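Rho guanyl nucleotide exchange factor (Rom2), putative (Aspergillus fumigatus Af293, PDB 5O51) probably acts as a guanine-nucleotide exchange factor for Rho-type GTPases, and is represented here by its CNH domain, a beta-propeller that forms one part of the longer protein. Local coordinates at residues K225-I231 with N243-F247. Residues are numbered along the deposited sequence.
Sequences KENVKPI and NYSDF
Segment 225-231 approaches as an irregular loop, with a cis peptide before the poorly ordered Asn227, and, entering strand 230-236, is extended from Val228 to Pro230 but not at Ile231 (psi -45°). It runs antiparallel to the end of strand 239-244, with Pro230 and Tyr244 as a non-hydrogen-bonded pair, CA atoms 4.2 Å apart. Lacking an amide hydrogen, proline suits this position; the bonds lie at its neighbours, from Ser245 N to Lys229 O (2.9 Å) and from Ile231 N to Asn243 O (2.9 Å).

Tyr244 has the most surface covered. Its m rotamer sets CD2 3.7 Å from Pro230 CA and 4.3 Å from Val228 CB, and Phe198 of the preceding blade meets the same ring. Beyond it the chain reverses through a type I turn, corners Ser245 and Asp246, with a weak closing bond from Phe247 N to Tyr244 O (3.4 Å) and the reciprocal Tyr244 N to Phe247 O (3.0 Å) of a two-residue hairpin. Ser245, chi1 p, directs OG to a water at 2.8 Å. That water accepts from Lys229 N (2.9 Å) and donates weakly to Asp246 OD2 (3.2 Å), linking Lys229 backbone to turn side chains. Lys225 covers the far end: its CE lies 3.8 Å from Phe247 CE2, at the ring edge, while NZ stays 4.3 Å from Asp246 OD2, beyond a salt bridge. Phe247 also packs edge-to-face with Phe221 of helix 220-224.

This is the open end of the hairpin formed by the first two strands of a four-stranded antiparallel blade, as in WD40-like seven-bladed beta-propellers, the fold of this CNH domain.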
ATOM      1  N   LYS A 225      -7.195 -20.659  12.726  1.00 87.53           N
ATOM      2  CA  LYS A 225      -5.809 -20.543  12.262  1.00 90.94           C
ATOM      3  C   LYS A 225      -4.789 -19.943  13.215  1.00 92.80           C
ATOM      4  O   LYS A 225      -3.606 -20.270  13.068  1.00 95.20           O
ATOM      5  CB  LYS A 225      -5.749 -19.739  10.955  1.00 86.06           C
ATOM      6  CG  LYS A 225      -6.317 -20.473   9.765  1.00 80.00           C
ATOM      7  CD  LYS A 225      -5.264 -20.589   8.682  1.00 79.03           C
ATOM      8  CE  LYS A 225      -5.850 -21.195   7.419  1.00 76.78           C
ATOM      9  NZ  LYS A 225      -4.859 -22.107   6.791  1.00 75.70           N
ATOM     10  N   GLU A 226      -5.221 -19.074  14.143  1.00 83.72           N
ATOM     11  CA  GLU A 226      -4.319 -18.090  14.799  1.00 92.04           C
ATOM     12  C   GLU A 226      -2.833 -18.460  14.731  1.00 94.31           C
ATOM     13  O   GLU A 226      -2.445 -19.419  15.396  1.00 95.04           O
ATOM     14  CB  GLU A 226      -4.739 -17.800  16.258  1.00 97.72           C
ATOM     15  CG  GLU A 226      -5.322 -16.405  16.504  1.00 96.85           C
ATOM     16  CD  GLU A 226      -6.391 -15.997  15.494  1.00100.27           C
ATOM     17  OE1 GLU A 226      -7.057 -16.879  14.899  1.00111.73           O
ATOM     18  OE2 GLU A 226      -6.563 -14.783  15.285  1.00 99.75           O
ATOM     19  N   ASN A 227      -1.987 -17.730  13.976  1.00 93.46           N
ATOM     20  CA  ASN A 227      -2.187 -16.327  13.510  1.00 88.83           C
ATOM     21  C   ASN A 227      -2.617 -16.101  12.067  1.00 68.93           C
ATOM     22  O   ASN A 227      -2.631 -17.013  11.256  1.00 72.94           O
ATOM     23  CB  ASN A 227      -0.885 -15.559  13.733  1.00 96.75           C
ATOM     24  CG  ASN A 227      -0.533 -15.464  15.193  1.00104.87           C
ATOM     25  OD1 ASN A 227       0.556 -15.845  15.603  1.00108.07           O
ATOM     26  ND2 ASN A 227      -1.480 -14.982  15.996  1.00114.66           N
ATOM     27  N   VAL A 228      -2.934 -14.850  11.767  1.00 65.52           N
ATOM     28  CA  VAL A 228      -3.329 -14.438  10.425  1.00 58.56           C
ATOM     29  C   VAL A 228      -2.634 -13.151  10.012  1.00 57.40           C
ATOM     30  O   VAL A 228      -2.087 -12.352  10.837  1.00 52.08           O
ATOM     31  CB  VAL A 228      -4.878 -14.269  10.297  1.00 60.84           C
ATOM     32  CG1 VAL A 228      -5.589 -15.597  10.452  1.00 63.73           C
ATOM     33  CG2 VAL A 228      -5.432 -13.280  11.304  1.00 59.51           C
ATOM     34  N   LYS A 229      -2.673 -12.916   8.708  1.00 57.06           N
ATOM     35  CA  LYS A 229      -2.154 -11.661   8.216  1.00 51.86           C
ATOM     36  C   LYS A 229      -3.261 -11.025   7.417  1.00 45.43           C
ATOM     37  O   LYS A 229      -3.494 -11.438   6.273  1.00 44.31           O
ATOM     38  CB  LYS A 229      -0.918 -11.855   7.390  1.00 54.34           C
ATOM     39  CG  LYS A 229       0.157 -12.721   8.000  1.00 61.74           C
ATOM     40  CD  LYS A 229       1.435 -12.586   7.169  1.00 66.74           C
ATOM     41  CE  LYS A 229       2.453 -13.657   7.511  1.00 74.65           C
ATOM     42  NZ  LYS A 229       2.892 -13.526   8.929  1.00 81.82           N
ATOM     43  N   PRO A 230      -3.977 -10.067   8.033  1.00 45.13           N
ATOM     44  CA  PRO A 230      -4.968  -9.296   7.332  1.00 41.52           C
ATOM     45  C   PRO A 230      -4.239  -8.206   6.565  1.00 45.85           C
ATOM     46  O   PRO A 230      -3.465  -7.439   7.153  1.00 48.39           O
ATOM     47  CB  PRO A 230      -5.812  -8.669   8.448  1.00 40.68           C
ATOM     48  CG  PRO A 230      -5.299  -9.274   9.723  1.00 44.92           C
ATOM     49  CD  PRO A 230      -3.898  -9.632   9.446  1.00 44.96           C
ATOM     50  N   ILE A 231      -4.509  -8.134   5.272  1.00 39.21           N
ATOM     51  CA  ILE A 231      -3.720  -7.291   4.372  1.00 39.10           C
ATOM     52  C   ILE A 231      -4.552  -6.152   3.808  1.00 35.76           C
ATOM     53  O   ILE A 231      -4.062  -5.061   3.725  1.00 38.07           O
ATOM     54  CB  ILE A 231      -3.173  -8.131   3.219  1.00 33.09           C
ATOM     55  CG1 ILE A 231      -2.374  -9.358   3.725  1.00 38.26           C
ATOM     56  CG2 ILE A 231      -2.440  -7.253   2.253  1.00 33.54           C
ATOM     57  CD1 ILE A 231      -1.177  -9.056   4.580  1.00 40.92           C
ATOM     58  N   ASN A 243      -9.370  -9.363   2.631  1.00 34.19           N
ATOM     59  CA  ASN A 243      -8.256 -10.074   1.984  1.00 36.27           C
ATOM     60  C   ASN A 243      -7.118 -10.291   2.997  1.00 35.99           C
ATOM     61  O   ASN A 243      -6.532  -9.336   3.553  1.00 42.06           O
ATOM     62  CB  ASN A 243      -7.709  -9.349   0.744  1.00 34.36           C
ATOM     63  CG  ASN A 243      -8.764  -9.101  -0.324  1.00 39.72           C
ATOM     64  OD1 ASN A 243      -9.180  -9.988  -1.076  1.00 37.48           O
ATOM     65  ND2 ASN A 243      -9.185  -7.853  -0.427  1.00 42.21           N
ATOM     66  N   TYR A 244      -6.874 -11.554   3.287  1.00 33.58           N
ATOM     67  CA  TYR A 244      -5.775 -11.979   4.154  1.00 35.08           C
ATOM     68  C   TYR A 244      -4.801 -12.878   3.344  1.00 35.22           C
ATOM     69  O   TYR A 244      -5.133 -13.353   2.228  1.00 35.33           O
ATOM     70  CB  TYR A 244      -6.299 -12.783   5.323  1.00 37.77           C
ATOM     71  CG  TYR A 244      -7.486 -12.279   6.189  1.00 35.77           C
ATOM     72  CD1 TYR A 244      -8.728 -12.140   5.665  1.00 36.98           C
ATOM     73  CD2 TYR A 244      -7.336 -12.103   7.563  1.00 39.04           C
ATOM     74  CE1 TYR A 244      -9.797 -11.746   6.438  1.00 39.78           C
ATOM     75  CE2 TYR A 244      -8.398 -11.704   8.361  1.00 42.13           C
ATOM     76  CZ  TYR A 244      -9.648 -11.562   7.793  1.00 41.29           C
ATOM     77  OH  TYR A 244     -10.793 -11.194   8.519  1.00 44.81           O
ATOM     78  N   SER A 245      -3.595 -13.124   3.881  1.00 35.83           N
ATOM     79  CA  SER A 245      -2.621 -13.917   3.154  1.00 37.01           C
ATOM     80  C   SER A 245      -3.176 -15.305   2.841  1.00 37.16           C
ATOM     81  O   SER A 245      -2.786 -15.892   1.858  1.00 36.99           O
ATOM     82  CB  SER A 245      -1.275 -14.032   3.877  1.00 40.43           C
ATOM     83  OG  SER A 245      -1.452 -14.728   5.125  1.00 42.12           O
ATOM     84  N   ASP A 246      -4.109 -15.834   3.632  1.00 36.52           N
ATOM     85  CA  ASP A 246      -4.579 -17.196   3.404  1.00 38.41           C
ATOM     86  C   ASP A 246      -5.879 -17.320   2.623  1.00 39.15           C
ATOM     87  O   ASP A 246      -6.119 -18.344   1.969  1.00 35.13           O
ATOM     88  CB  ASP A 246      -4.688 -17.955   4.742  1.00 41.86           C
ATOM     89  CG  ASP A 246      -3.303 -18.312   5.338  1.00 45.97           C
ATOM     90  OD1 ASP A 246      -2.354 -18.675   4.597  1.00 45.88           O
ATOM     91  OD2 ASP A 246      -3.152 -18.163   6.551  1.00 55.39           O
ATOM     92  N   PHE A 247      -6.715 -16.288   2.671  1.00 34.83           N
ATOM     93  CA  PHE A 247      -8.031 -16.398   2.124  1.00 34.85           C
ATOM     94  C   PHE A 247      -8.657 -15.068   1.911  1.00 32.02           C
ATOM     95  O   PHE A 247      -8.229 -14.099   2.491  1.00 34.20           O
ATOM     96  CB  PHE A 247      -8.949 -17.267   3.015  1.00 40.39           C
ATOM     97  CG  PHE A 247      -8.665 -17.158   4.494  1.00 42.35           C
ATOM     98  CD1 PHE A 247      -8.897 -15.981   5.177  1.00 38.66           C
ATOM     99  CD2 PHE A 247      -8.232 -18.281   5.214  1.00 41.84           C
ATOM    100  CE1 PHE A 247      -8.597 -15.884   6.541  1.00 46.86           C
ATOM    101  CE2 PHE A 247      -7.971 -18.218   6.571  1.00 43.85           C
ATOM    102  CZ  PHE A 247      -8.145 -17.016   7.242  1.00 46.65           C
TER
HETATM  103  O   HOH W   1      -3.570 -14.999   6.871  1.00 42.02           O